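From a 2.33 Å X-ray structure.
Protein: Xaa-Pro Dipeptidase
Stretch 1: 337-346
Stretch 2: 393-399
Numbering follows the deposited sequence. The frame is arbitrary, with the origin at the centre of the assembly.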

ATOM      1  N   ASN A 337     -31.205  -5.966  29.386  1.00 27.60           N
ATOM      2  CA  ASN A 337     -30.202  -7.020  29.269  1.00 28.04           C
ATOM      3  C   ASN A 337     -30.652  -8.345  29.888  1.00 28.81           C
ATOM      4  O   ASN A 337     -30.375  -9.417  29.344  1.00 28.45           O
ATOM      5  CB  ASN A 337     -28.898  -6.565  29.925  1.00 26.19           C
ATOM      6  CG  ASN A 337     -28.443  -5.189  29.441  1.00 25.93           C
ATOM      7  OD1 ASN A 337     -27.441  -5.064  28.728  1.00 26.11           O
ATOM      8  ND2 ASN A 337     -29.179  -4.153  29.830  1.00 23.17           N
ATOM      9  N   TRP A 338     -31.361  -8.265  31.011  1.00 29.64           N
ATOM     10  CA  TRP A 338     -31.825  -9.462  31.716  1.00 31.73           C
ATOM     11  C   TRP A 338     -32.608 -10.465  30.864  1.00 31.94           C
ATOM     12  O   TRP A 338     -32.527 -11.677  31.105  1.00 31.59           O
ATOM     13  CB  TRP A 338     -32.669  -9.071  32.928  1.00 32.68           C
ATOM     14  CG  TRP A 338     -33.929  -8.342  32.570  1.00 35.66           C
ATOM     15  CD1 TRP A 338     -34.080  -6.999  32.399  1.00 36.44           C
ATOM     16  CD2 TRP A 338     -35.209  -8.925  32.307  1.00 35.47           C
ATOM     17  NE1 TRP A 338     -35.375  -6.704  32.048  1.00 36.92           N
ATOM     18  CE2 TRP A 338     -36.093  -7.869  31.989  1.00 37.12           C
ATOM     19  CE3 TRP A 338     -35.700 -10.237  32.321  1.00 36.17           C
ATOM     20  CZ2 TRP A 338     -37.437  -8.086  31.673  1.00 37.10           C
ATOM     21  CZ3 TRP A 338     -37.037 -10.455  32.008  1.00 37.39           C
ATOM     22  CH2 TRP A 338     -37.892  -9.380  31.691  1.00 37.59           C
ATOM     23  N   LYS A 339     -33.360  -9.969  29.879  1.00 30.76           N
ATOM     24  CA  LYS A 339     -34.157 -10.834  29.013  1.00 30.08           C
ATOM     25  C   LYS A 339     -33.319 -11.921  28.345  1.00 30.36           C
ATOM     26  O   LYS A 339     -33.834 -12.997  28.022  1.00 28.45           O
ATOM     27  CB  LYS A 339     -34.864 -10.007  27.939  1.00 33.32           C
ATOM     28  CG  LYS A 339     -35.821  -8.982  28.503  1.00 34.29           C
ATOM     29  CD  LYS A 339     -36.520  -8.220  27.393  1.00 36.12           C
ATOM     30  CE  LYS A 339     -37.430  -7.138  27.948  1.00 36.12           C
ATOM     31  NZ  LYS A 339     -38.164  -6.459  26.845  1.00 37.33           N
ATOM     32  N   GLU A 340     -32.034 -11.634  28.137  1.00 27.58           N
ATOM     33  CA  GLU A 340     -31.121 -12.590  27.524  1.00 26.50           C
ATOM     34  C   GLU A 340     -31.072 -13.898  28.333  1.00 27.11           C
ATOM     35  O   GLU A 340     -30.951 -14.986  27.761  1.00 26.91           O
ATOM     36  CB  GLU A 340     -29.720 -11.975  27.422  1.00 25.31           C
ATOM     37  CG  GLU A 340     -28.660 -12.814  26.702  1.00 24.82           C
ATOM     38  CD  GLU A 340     -28.917 -12.981  25.205  1.00 26.53           C
ATOM     39  OE1 GLU A 340     -29.798 -12.281  24.658  1.00 28.34           O
ATOM     40  OE2 GLU A 340     -28.224 -13.814  24.575  1.00 24.61           O
ATOM     41  N   PHE A 341     -31.155 -13.785  29.658  1.00 26.54           N
ATOM     42  CA  PHE A 341     -31.142 -14.949  30.543  1.00 28.09           C
ATOM     43  C   PHE A 341     -32.349 -15.831  30.247  1.00 29.40           C
ATOM     44  O   PHE A 341     -32.223 -17.044  30.075  1.00 30.96           O
ATOM     45  CB  PHE A 341     -31.198 -14.529  32.015  1.00 26.84           C
ATOM     46  CG  PHE A 341     -29.920 -13.946  32.539  1.00 27.66           C
ATOM     47  CD1 PHE A 341     -28.738 -14.670  32.499  1.00 27.12           C
ATOM     48  CD2 PHE A 341     -29.901 -12.664  33.072  1.00 27.67           C
ATOM     49  CE1 PHE A 341     -27.559 -14.116  32.975  1.00 29.18           C
ATOM     50  CE2 PHE A 341     -28.728 -12.103  33.550  1.00 29.26           C
ATOM     51  CZ  PHE A 341     -27.556 -12.828  33.502  1.00 28.90           C
ATOM     52  N   VAL A 342     -33.522 -15.210  30.190  1.00 28.73           N
ATOM     53  CA  VAL A 342     -34.746 -15.945  29.925  1.00 27.45           C
ATOM     54  C   VAL A 342     -34.677 -16.662  28.575  1.00 29.74           C
ATOM     55  O   VAL A 342     -35.197 -17.772  28.428  1.00 31.03           O
ATOM     56  CB  VAL A 342     -35.960 -15.006  29.941  1.00 26.61           C
ATOM     57  CG1 VAL A 342     -37.247 -15.823  29.817  1.00 24.89           C
ATOM     58  CG2 VAL A 342     -35.947 -14.168  31.211  1.00 25.02           C
ATOM     59  N   TYR A 343     -34.035 -16.027  27.598  1.00 28.59           N
ATOM     60  CA  TYR A 343     -33.901 -16.620  26.272  1.00 28.20           C
ATOM     61  C   TYR A 343     -32.949 -17.806  26.297  1.00 27.57           C
ATOM     62  O   TYR A 343     -33.192 -18.815  25.640  1.00 25.83           O
ATOM     63  CB  TYR A 343     -33.410 -15.578  25.257  1.00 29.86           C
ATOM     64  CG  TYR A 343     -34.482 -14.634  24.753  1.00 32.29           C
ATOM     65  CD1 TYR A 343     -35.595 -15.121  24.064  1.00 31.30           C
ATOM     66  CD2 TYR A 343     -34.360 -13.251  24.915  1.00 32.22           C
ATOM     67  CE1 TYR A 343     -36.551 -14.266  23.547  1.00 32.36           C
ATOM     68  CE2 TYR A 343     -35.319 -12.378  24.398  1.00 33.85           C
ATOM     69  CZ  TYR A 343     -36.408 -12.897  23.714  1.00 34.67           C
ATOM     70  OH  TYR A 343     -37.353 -12.050  23.179  1.00 36.93           O
HETATM   71  N   MSE A 344     -31.870 -17.687  27.060  1.00 27.09           N
HETATM   72  CA  MSE A 344     -30.892 -18.753  27.159  1.00 27.93           C
HETATM   73  C   MSE A 344     -31.490 -19.987  27.797  1.00 28.83           C
HETATM   74  O   MSE A 344     -31.202 -21.112  27.384  1.00 28.52           O
HETATM   75  CB  MSE A 344     -29.694 -18.274  27.964  1.00 25.41           C
HETATM   76  CG  MSE A 344     -28.972 -17.162  27.262  1.00 23.24           C
HETATM   77 SE   MSE A 344     -27.484 -16.568  28.333  1.00 26.79          SE
HETATM   78  CE  MSE A 344     -26.037 -17.671  27.613  1.00 16.48           C
ATOM     79  N   VAL A 345     -32.347 -19.765  28.786  1.00 31.05           N
ATOM     80  CA  VAL A 345     -33.001 -20.860  29.478  1.00 33.79           C
ATOM     81  C   VAL A 345     -34.009 -21.561  28.570  1.00 34.71           C
ATOM     82  O   VAL A 345     -33.968 -22.777  28.422  1.00 33.07           O
ATOM     83  CB  VAL A 345     -33.727 -20.369  30.760  1.00 34.78           C
ATOM     84  CG1 VAL A 345     -34.459 -21.531  31.413  1.00 36.71           C
ATOM     85  CG2 VAL A 345     -32.718 -19.762  31.741  1.00 35.95           C
ATOM     86  N   GLU A 346     -34.909 -20.795  27.961  1.00 36.34           N
ATOM     87  CA  GLU A 346     -35.921 -21.372  27.088  1.00 37.12           C
ATOM     88  C   GLU A 346     -35.322 -22.169  25.938  1.00 36.65           C
ATOM     89  O   GLU A 346     -36.000 -23.001  25.336  1.00 35.12           O
ATOM     90  CB  GLU A 346     -36.829 -20.279  26.526  1.00 40.02           C
ATOM     91  CG  GLU A 346     -37.436 -19.391  27.593  1.00 46.73           C
ATOM     92  CD  GLU A 346     -38.680 -18.666  27.116  1.00 49.84           C
ATOM     93  OE1 GLU A 346     -38.687 -18.179  25.959  1.00 52.89           O
ATOM     94  OE2 GLU A 346     -39.644 -18.578  27.914  1.00 50.68           O
TER
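Stretch 2, residues 393-399: DISVLEN

The most unusual feature of this contact is a glutamate that uses its aliphatic stem rather than its charge: CB of E398 sits over one face of the W338 indole, 3.5 Å from the centroid of the six-membered ring and 18° off the ring normal, a CH-pi contact whose closest atom pair is E398 CB to W338 CE2 at 3.3 Å. No hydrogen bond joins the two stretches; the whole contact is made by packing.

Residues 394-398 of stretch 2 form a short 3-10 segment, held by i to i-3 backbone hydrogen bonds from the N atoms of V396, L397, E398 and N399, such as L397 N to I394 O at 3.0 Å. Before it, D393 is extended, and its OD1 accepts a hydrogen bond from S395 OG at 2.7 Å, which ties the start of the turn together. The segment runs against the direction of the helix: the CA of W338 lies 5.7 Å from that of E398, and the CA of V342 lies 5.8 Å from that of S395, so the chain begins near the later helical residues and finishes at the tryptophan.

I394 takes the valine end. Its CG2 lies 3.8 Å from V345 CG2 and 4.1 Å from V342 CG2, while its CD1 reaches F341 CB at 3.4 Å. One turn of the 3-10 segment later, L397 places CD1 over a face of the F341 ring, 3.9 Å from CD1 to the ring centroid, a second CH-pi contact. Next in sequence after I394, S395 lies on the other flank, its CB 3.7 Å from V342 CG2 and 4.0 Å from W338 CZ3. V396 points away and touches nothing on the helix.

The rule is compact: I394 and L397, three residues apart, share F341, and E398 closes the far end by covering indole with methylene.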

ATOM      1  N   ASP A 393     -36.721 -19.017  38.537  1.00 38.78           N
ATOM      2  CA  ASP A 393     -37.339 -18.113  37.572  1.00 37.55           C
ATOM      3  C   ASP A 393     -36.345 -16.975  37.358  1.00 35.92           C
ATOM      4  O   ASP A 393     -36.423 -15.928  38.000  1.00 34.66           O
ATOM      5  CB  ASP A 393     -38.669 -17.593  38.120  1.00 38.89           C
ATOM      6  CG  ASP A 393     -39.347 -16.610  37.185  1.00 41.26           C
ATOM      7  OD1 ASP A 393     -39.057 -16.636  35.968  1.00 40.75           O
ATOM      8  OD2 ASP A 393     -40.184 -15.816  37.672  1.00 42.21           O
ATOM      9  N   ILE A 394     -35.401 -17.215  36.452  1.00 34.37           N
ATOM     10  CA  ILE A 394     -34.347 -16.266  36.141  1.00 32.13           C
ATOM     11  C   ILE A 394     -34.848 -14.898  35.685  1.00 33.50           C
ATOM     12  O   ILE A 394     -34.098 -13.922  35.722  1.00 34.04           O
ATOM     13  CB  ILE A 394     -33.384 -16.859  35.087  1.00 31.24           C
ATOM     14  CG1 ILE A 394     -32.041 -16.134  35.143  1.00 29.23           C
ATOM     15  CG2 ILE A 394     -33.988 -16.746  33.687  1.00 29.33           C
ATOM     16  CD1 ILE A 394     -30.930 -16.873  34.420  1.00 29.98           C
ATOM     17  N   SER A 395     -36.110 -14.820  35.265  1.00 32.63           N
ATOM     18  CA  SER A 395     -36.664 -13.538  34.828  1.00 33.09           C
ATOM     19  C   SER A 395     -36.786 -12.587  36.019  1.00 32.91           C
ATOM     20  O   SER A 395     -37.055 -11.397  35.852  1.00 32.82           O
ATOM     21  CB  SER A 395     -38.039 -13.720  34.172  1.00 33.51           C
ATOM     22  OG  SER A 395     -39.039 -14.046  35.119  1.00 31.20           O
ATOM     23  N   VAL A 396     -36.586 -13.115  37.221  1.00 32.65           N
ATOM     24  CA  VAL A 396     -36.671 -12.292  38.415  1.00 33.84           C
ATOM     25  C   VAL A 396     -35.504 -11.305  38.398  1.00 34.25           C
ATOM     26  O   VAL A 396     -35.522 -10.289  39.098  1.00 34.23           O
ATOM     27  CB  VAL A 396     -36.616 -13.164  39.712  1.00 34.03           C
ATOM     28  CG1 VAL A 396     -35.220 -13.731  39.915  1.00 33.83           C
ATOM     29  CG2 VAL A 396     -37.030 -12.338  40.911  1.00 35.27           C
ATOM     30  N   LEU A 397     -34.497 -11.600  37.580  1.00 33.69           N
ATOM     31  CA  LEU A 397     -33.323 -10.740  37.483  1.00 34.57           C
ATOM     32  C   LEU A 397     -33.640  -9.369  36.896  1.00 34.73           C
ATOM     33  O   LEU A 397     -32.772  -8.503  36.820  1.00 34.25           O
ATOM     34  CB  LEU A 397     -32.220 -11.431  36.674  1.00 32.90           C
ATOM     35  CG  LEU A 397     -31.435 -12.506  37.438  1.00 32.62           C
ATOM     36  CD1 LEU A 397     -30.484 -13.224  36.505  1.00 31.52           C
ATOM     37  CD2 LEU A 397     -30.666 -11.860  38.586  1.00 30.15           C
ATOM     38  N   GLU A 398     -34.890  -9.174  36.482  1.00 34.63           N
ATOM     39  CA  GLU A 398     -35.308  -7.888  35.943  1.00 33.91           C
ATOM     40  C   GLU A 398     -35.411  -6.898  37.094  1.00 32.24           C
ATOM     41  O   GLU A 398     -35.352  -5.687  36.894  1.00 31.37           O
ATOM     42  CB  GLU A 398     -36.675  -8.002  35.250  1.00 35.30           C
ATOM     43  CG  GLU A 398     -37.419  -6.666  35.140  1.00 37.38           C
ATOM     44  CD  GLU A 398     -38.756  -6.771  34.434  1.00 38.95           C
ATOM     45  OE1 GLU A 398     -39.423  -7.822  34.558  1.00 40.59           O
ATOM     46  OE2 GLU A 398     -39.149  -5.794  33.762  1.00 41.51           O
ATOM     47  N   ASN A 399     -35.539  -7.427  38.307  1.00 31.76           N
ATOM     48  CA  ASN A 399     -35.699  -6.578  39.481  1.00 32.10           C
ATOM     49  C   ASN A 399     -34.518  -6.503  40.443  1.00 31.12           C
ATOM     50  O   ASN A 399     -34.708  -6.467  41.657  1.00 31.80           O
ATOM     51  CB  ASN A 399     -36.953  -7.009  40.245  1.00 31.84           C
ATOM     52  CG  ASN A 399     -38.162  -7.167  39.335  1.00 33.40           C
ATOM     53  OD1 ASN A 399     -38.849  -8.189  39.377  1.00 32.40           O
ATOM     54  ND2 ASN A 399     -38.427  -6.152  38.510  1.00 32.54           N
TER